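PDB 2XWG: sortase from Actinomyces oris, which is a calcium-binding sortase of the class C family, involved in fimbrial assembly and probably working through an acyl-thioester intermediate. Local coordinates for residues Y92-M96 with Y117-D121; V129-T135 with S146-G150. One frame throughout, in Å; residues are numbered along the deposited sequence.

Interaction 1: Y92-M96 with Y117-D121. With CA (calcium ion), chain F; CA (calcium ion), chain G.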
loop_
_atom_site.group_PDB
_atom_site.type_symbol
_atom_site.label_atom_id
_atom_site.label_comp_id
_atom_site.label_asym_id
_atom_site.label_seq_id
_atom_site.Cartn_x
_atom_site.Cartn_y
_atom_site.Cartn_z
ATOM N N TYR A 92 7.556 5.234 12.799
ATOM C CA TYR A 92 7.268 4.681 11.484
ATOM C C TYR A 92 7.894 5.560 10.410
ATOM O O TYR A 92 8.446 5.068 9.438
ATOM C CB TYR A 92 5.749 4.537 11.335
ATOM C CG TYR A 92 5.177 4.533 9.933
ATOM C CD1 TYR A 92 5.189 3.392 9.157
ATOM C CD2 TYR A 92 4.558 5.660 9.420
ATOM C CE1 TYR A 92 4.651 3.385 7.904
ATOM C CE2 TYR A 92 4.007 5.660 8.172
ATOM C CZ TYR A 92 4.052 4.524 7.421
ATOM O OH TYR A 92 3.486 4.535 6.172
ATOM N N LEU A 93 7.844 6.863 10.615
ATOM C CA LEU A 93 8.419 7.793 9.660
ATOM C C LEU A 93 9.894 7.518 9.416
ATOM O O LEU A 93 10.451 7.920 8.391
ATOM C CB LEU A 93 8.242 9.218 10.163
ATOM C CG LEU A 93 7.137 10.060 9.533
ATOM C CD1 LEU A 93 5.944 9.218 9.135
ATOM C CD2 LEU A 93 6.734 11.159 10.503
ATOM N N HIS A 94 10.536 6.852 10.365
ATOM C CA HIS A 94 11.963 6.601 10.252
ATOM C C HIS A 94 12.231 5.371 9.395
ATOM O O HIS A 94 13.338 5.182 8.917
ATOM C CB HIS A 94 12.610 6.421 11.629
ATOM C CG HIS A 94 13.086 7.695 12.249
ATOM N ND1 HIS A 94 12.456 8.280 13.328
ATOM C CD2 HIS A 94 14.135 8.494 11.947
ATOM C CE1 HIS A 94 13.095 9.385 13.664
ATOM N NE2 HIS A 94 14.119 9.540 12.841
ATOM N N GLU A 95 11.227 4.530 9.193
ATOM C CA GLU A 95 11.443 3.364 8.355
ATOM C C GLU A 95 11.431 3.763 6.889
ATOM O O GLU A 95 10.721 4.680 6.495
ATOM C CB GLU A 95 10.411 2.289 8.645
ATOM C CG GLU A 95 10.441 1.826 10.088
ATOM C CD GLU A 95 11.707 1.051 10.420
ATOM O OE1 GLU A 95 12.451 0.685 9.479
ATOM O OE2 GLU A 95 11.950 0.794 11.619
ATOM N N MET A 96 12.248 3.091 6.093
ATOM C CA MET A 96 12.316 3.342 4.664
ATOM C C MET A 96 12.407 4.829 4.315
ATOM O O MET A 96 11.637 5.310 3.477
ATOM C CB MET A 96 11.106 2.708 3.992
ATOM C CG MET A 96 10.938 1.252 4.342
ATOM S SD MET A 96 9.692 0.423 3.340
ATOM C CE MET A 96 10.565 0.205 1.790
ATOM N N TYR A 117 4.361 6.981 -0.594
ATOM C CA TYR A 117 4.820 7.762 0.537
ATOM C C TYR A 117 4.218 7.224 1.820
ATOM O O TYR A 117 3.204 6.510 1.794
ATOM C CB TYR A 117 4.399 9.226 0.393
ATOM C CG TYR A 117 4.933 9.925 -0.832
ATOM C CD1 TYR A 117 6.235 10.380 -0.878
ATOM C CD2 TYR A 117 4.122 10.145 -1.942
ATOM C CE1 TYR A 117 6.726 11.037 -1.991
ATOM C CE2 TYR A 117 4.608 10.791 -3.065
ATOM C CZ TYR A 117 5.918 11.240 -3.078
ATOM O OH TYR A 117 6.417 11.885 -4.194
ATOM N N HIS A 118 4.849 7.574 2.938
ATOM C CA HIS A 118 4.347 7.238 4.266
ATOM C C HIS A 118 2.986 7.877 4.481
ATOM O O HIS A 118 2.818 9.061 4.223
ATOM C CB HIS A 118 5.278 7.811 5.337
ATOM C CG HIS A 118 6.593 7.107 5.461
ATOM N ND1 HIS A 118 7.682 7.419 4.676
ATOM C CD2 HIS A 118 7.004 6.130 6.306
ATOM C CE1 HIS A 118 8.697 6.647 5.015
ATOM N NE2 HIS A 118 8.309 5.851 5.998
ATOM N N GLY A 119 2.032 7.111 4.991
ATOM C CA GLY A 119 0.763 7.653 5.459
ATOM C C GLY A 119 -0.321 7.878 4.410
ATOM O O GLY A 119 -0.084 7.725 3.203
ATOM N N THR A 120 -1.511 8.265 4.871
ATOM C CA THR A 120 -2.630 8.448 3.965
ATOM C C THR A 120 -3.398 9.735 4.254
ATOM O O THR A 120 -4.603 9.836 4.018
ATOM C CB THR A 120 -3.591 7.237 4.010
ATOM O OG1 THR A 120 -4.004 7.016 5.362
ATOM C CG2 THR A 120 -2.896 5.994 3.511
ATOM N N ASP A 121 -2.695 10.729 4.764
ATOM C CA ASP A 121 -3.310 12.028 4.955
ATOM C C ASP A 121 -3.656 12.596 3.596
ATOM O O ASP A 121 -3.132 12.154 2.579
ATOM C CB ASP A 121 -2.346 12.949 5.671
ATOM C CG ASP A 121 -1.070 13.086 4.928
ATOM O OD1 ASP A 121 -0.258 12.121 4.939
ATOM O OD2 ASP A 121 -0.905 14.147 4.301
HETATM CA CA CA F . -5.881 8.738 6.392
HETATM CA CA CA G . 15.832 4.221 8.570
HETATM O O HOH W 1 -4.289 9.820 8.489
HETATM O O HOH W 2 -7.354 7.161 8.221
#
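Leu-93, of segment 92-96 on helix 87-93, faces His-118 on strand 112-118 with their CA atoms 6.8 Å apart, so that side chains rather than paired backbones bridge most of the gap. His-118 is the centre of the contact. Its ring meets Tyr-92 in an edge-to-face (T-shaped) pair: the planes stand at 79° and the centroids are 4.9 Å apart, with His-118 CD2 leading the edge to 3.5 Å from Tyr-92 CZ, toward the rim of the phenol face. The same imidazole presents NE2-H to Glu-95 O at 2.7 Å; the acceptor lies in the ring plane, although the bond is bent, with 137° at the hydrogen. Leu-93 CD1 closes against His-118 CB at 4.1 Å. Tyr-92 slides past the histidine the opposite way: with CG anti to the backbone N (chi1 156°), its hydroxyl extends to Gly-119, whose N donates to Tyr-92 OH over 3.2 Å. That hydroxyl is also hydrogen-bonded to His-131 ND1. Replacing Tyr-92 by an alanine would probably leave the His-118 edge without its ring face, and Gly-119 N and His-131 ND1 without their shared hydroxyl. Two calcium ions flank the contact: His-94 O binds one at 2.7 Å with Glu-58 and Asp-97, whereas Thr-120 OG1 binds the other with Pro-77 and Glu-80. Since adjacent carbonyls of one turn serve a calcium and His-118, the chemistry implies that the metal-bound loop is anchored to the sortase sheet through a hydrogen bond from the His-118 side chain to a main-chain carbonyl.

Interaction 2: V129-T135 with S146-G150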
loop_
_atom_site.group_PDB
_atom_site.type_symbol
_atom_site.label_atom_id
_atom_site.label_comp_id
_atom_site.label_asym_id
_atom_site.label_seq_id
_atom_site.Cartn_x
_atom_site.Cartn_y
_atom_site.Cartn_z
ATOM N N VAL A 129 0.745 7.516 -4.260
ATOM C CA VAL A 129 0.140 6.428 -3.524
ATOM C C VAL A 129 0.564 6.524 -2.056
ATOM O O VAL A 129 1.752 6.695 -1.750
ATOM C CB VAL A 129 0.575 5.073 -4.117
ATOM C CG1 VAL A 129 0.090 3.952 -3.241
ATOM C CG2 VAL A 129 0.031 4.915 -5.538
ATOM N N GLY A 130 -0.399 6.443 -1.139
ATOM C CA GLY A 130 -0.089 6.523 0.276
ATOM C C GLY A 130 -0.068 5.141 0.888
ATOM O O GLY A 130 -0.899 4.299 0.574
ATOM N N HIS A 131 0.886 4.895 1.767
ATOM C CA HIS A 131 0.973 3.611 2.434
ATOM C C HIS A 131 0.270 3.628 3.780
ATOM O O HIS A 131 0.456 4.552 4.582
ATOM C CB HIS A 131 2.413 3.243 2.665
ATOM C CG HIS A 131 2.571 2.055 3.549
ATOM N ND1 HIS A 131 2.895 2.163 4.883
ATOM C CD2 HIS A 131 2.414 0.737 3.297
ATOM C CE1 HIS A 131 2.954 0.953 5.414
ATOM N NE2 HIS A 131 2.665 0.072 4.472
ATOM N N LEU A 132 -0.523 2.589 4.040
ATOM C CA LEU A 132 -1.421 2.600 5.188
ATOM C C LEU A 132 -0.729 2.266 6.505
ATOM O O LEU A 132 -0.457 1.096 6.790
ATOM C CB LEU A 132 -2.598 1.662 4.953
ATOM C CG LEU A 132 -3.732 1.828 5.949
ATOM C CD1 LEU A 132 -4.109 3.287 6.039
ATOM C CD2 LEU A 132 -4.919 1.016 5.532
ATOM N N PHE A 133 -0.459 3.305 7.300
ATOM C CA PHE A 133 0.145 3.140 8.611
ATOM C C PHE A 133 -0.653 2.122 9.401
ATOM O O PHE A 133 -1.867 2.236 9.545
ATOM C CB PHE A 133 0.210 4.472 9.349
ATOM C CG PHE A 133 0.700 4.368 10.779
ATOM C CD1 PHE A 133 2.015 4.015 11.056
ATOM C CD2 PHE A 133 -0.150 4.666 11.839
ATOM C CE1 PHE A 133 2.475 3.930 12.366
ATOM C CE2 PHE A 133 0.296 4.584 13.148
ATOM C CZ PHE A 133 1.625 4.218 13.413
ATOM N N GLY A 134 0.038 1.105 9.893
ATOM C CA GLY A 134 -0.626 0.007 10.554
ATOM C C GLY A 134 -0.408 -1.266 9.784
ATOM O O GLY A 134 -0.525 -2.346 10.354
ATOM N N THR A 135 -0.093 -1.152 8.492
ATOM C CA THR A 135 0.142 -2.344 7.671
ATOM C C THR A 135 1.642 -2.520 7.409
ATOM O O THR A 135 2.435 -1.640 7.729
ATOM C CB THR A 135 -0.642 -2.299 6.343
ATOM O OG1 THR A 135 -0.116 -1.268 5.503
ATOM C CG2 THR A 135 -2.094 -1.998 6.613
ATOM N N SER A 146 0.956 -5.610 2.962
ATOM C CA SER A 146 1.161 -4.178 2.795
ATOM C C SER A 146 -0.025 -3.600 2.035
ATOM O O SER A 146 -0.433 -4.142 0.997
ATOM C CB SER A 146 2.453 -3.951 2.010
ATOM O OG SER A 146 2.905 -2.632 2.149
ATOM N N VAL A 147 -0.580 -2.506 2.546
ATOM C CA VAL A 147 -1.779 -1.920 1.956
ATOM C C VAL A 147 -1.465 -0.563 1.346
ATOM O O VAL A 147 -1.047 0.350 2.061
ATOM C CB VAL A 147 -2.856 -1.739 3.008
ATOM C CG1 VAL A 147 -4.002 -0.925 2.438
ATOM C CG2 VAL A 147 -3.350 -3.094 3.474
ATOM N N LEU A 148 -1.643 -0.442 0.026
ATOM C CA LEU A 148 -1.288 0.783 -0.701
ATOM C C LEU A 148 -2.558 1.475 -1.184
ATOM O O LEU A 148 -3.396 0.846 -1.840
ATOM C CB LEU A 148 -0.374 0.475 -1.891
ATOM C CG LEU A 148 0.869 -0.331 -1.567
ATOM C CD1 LEU A 148 1.704 -0.407 -2.769
ATOM C CD2 LEU A 148 1.635 0.345 -0.452
ATOM N N THR A 149 -2.658 2.770 -0.882
ATOM C CA THR A 149 -3.873 3.568 -1.016
ATOM C C THR A 149 -3.773 4.615 -2.118
ATOM O O THR A 149 -2.748 5.289 -2.225
ATOM C CB THR A 149 -4.105 4.340 0.278
ATOM O OG1 THR A 149 -3.893 3.462 1.391
ATOM C CG2 THR A 149 -5.502 4.838 0.326
ATOM N N GLY A 150 -4.835 4.779 -2.908
ATOM C CA GLY A 150 -4.836 5.731 -4.002
ATOM C C GLY A 150 -6.231 6.212 -4.367
ATOM O O GLY A 150 -7.158 5.429 -4.419
#
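The imidazole of His-131 meets strand 144-149 with its edge: Leu-148 CD2 lies in the ring plane, 3.8 Å from His-131 CD2, and Ser-146 OG stands near that plane at 3.6 Å from His-131 NE2. The latter pair is not hydrogen-bonded; both atoms instead bond to Ser-136 O, while the other ring nitrogen, ND1, pairs with Tyr-92 OH. Ile-116 of strand 112-118 also touches the histidine, which shares its sheet face with Leu-148. Beneath these side chains the strands run antiparallel at 146°. Gly-130 and Thr-149 form a hydrogen-bonded pair, with Thr-149 N reaching Gly-130 O at 2.7 Å and Gly-130 N returning a bond to Thr-149 O; Thr-149 OG1 adds a weak one to Gly-130 O. His-131 and Leu-148 follow as the non-hydrogen-bonded pair, and beyond them Leu-132 N donates to Val-147 O over 3.0 Å, almost straight at 162°. There the first strand leaves the sheet in a type II turn from Leu-132 to Thr-135, with Gly-134 at positive phi. Thr-135 restores the pairing with its side chain: OG1, set between N and the carbonyl carbon (chi1 68°), accepts Val-147 N at 3.2 Å and donates to Leu-132 O at 2.7 Å, on a lone pair in the carbonyl plane. Thr-135 N also donates to Leu-132 O, so two bonds from one residue hold that oxygen. Its CG2 packs on Val-147 CG2 at 3.6 Å, while Leu-132 and Val-147 lie side by side. Thus a hydroxyl relay replaces a strand's backbone where the chain turns, leaving Val-147 N satisfied in the buried sortase sheet, on the strand that leads to the predicted active-site His-151.

How the interactions relate
From the N terminus, the chain passes helix 55-68 and reaches helix 87-93; interaction 1 closes the loop from there through strand 103-107 to the end of strand 112-118. After helix 122-127 it enters strand 129-131, and interaction 2 closes the shorter excursion to strand 144-149. The two are in series, without nesting or crossing, yet their centres are only 9 Å apart. Tyr-117 O and His-131 N, 2.8 Å apart in a probable hydrogen bond, join neighbouring strands 112-118 and 129-131. Tyr-92 CG packs on Phe-133 CD1 at 3.4 Å, and Thr-120 CG2 touches Thr-149 OG1. Together they tie the N-terminal helices and both calcium sites to the sheet.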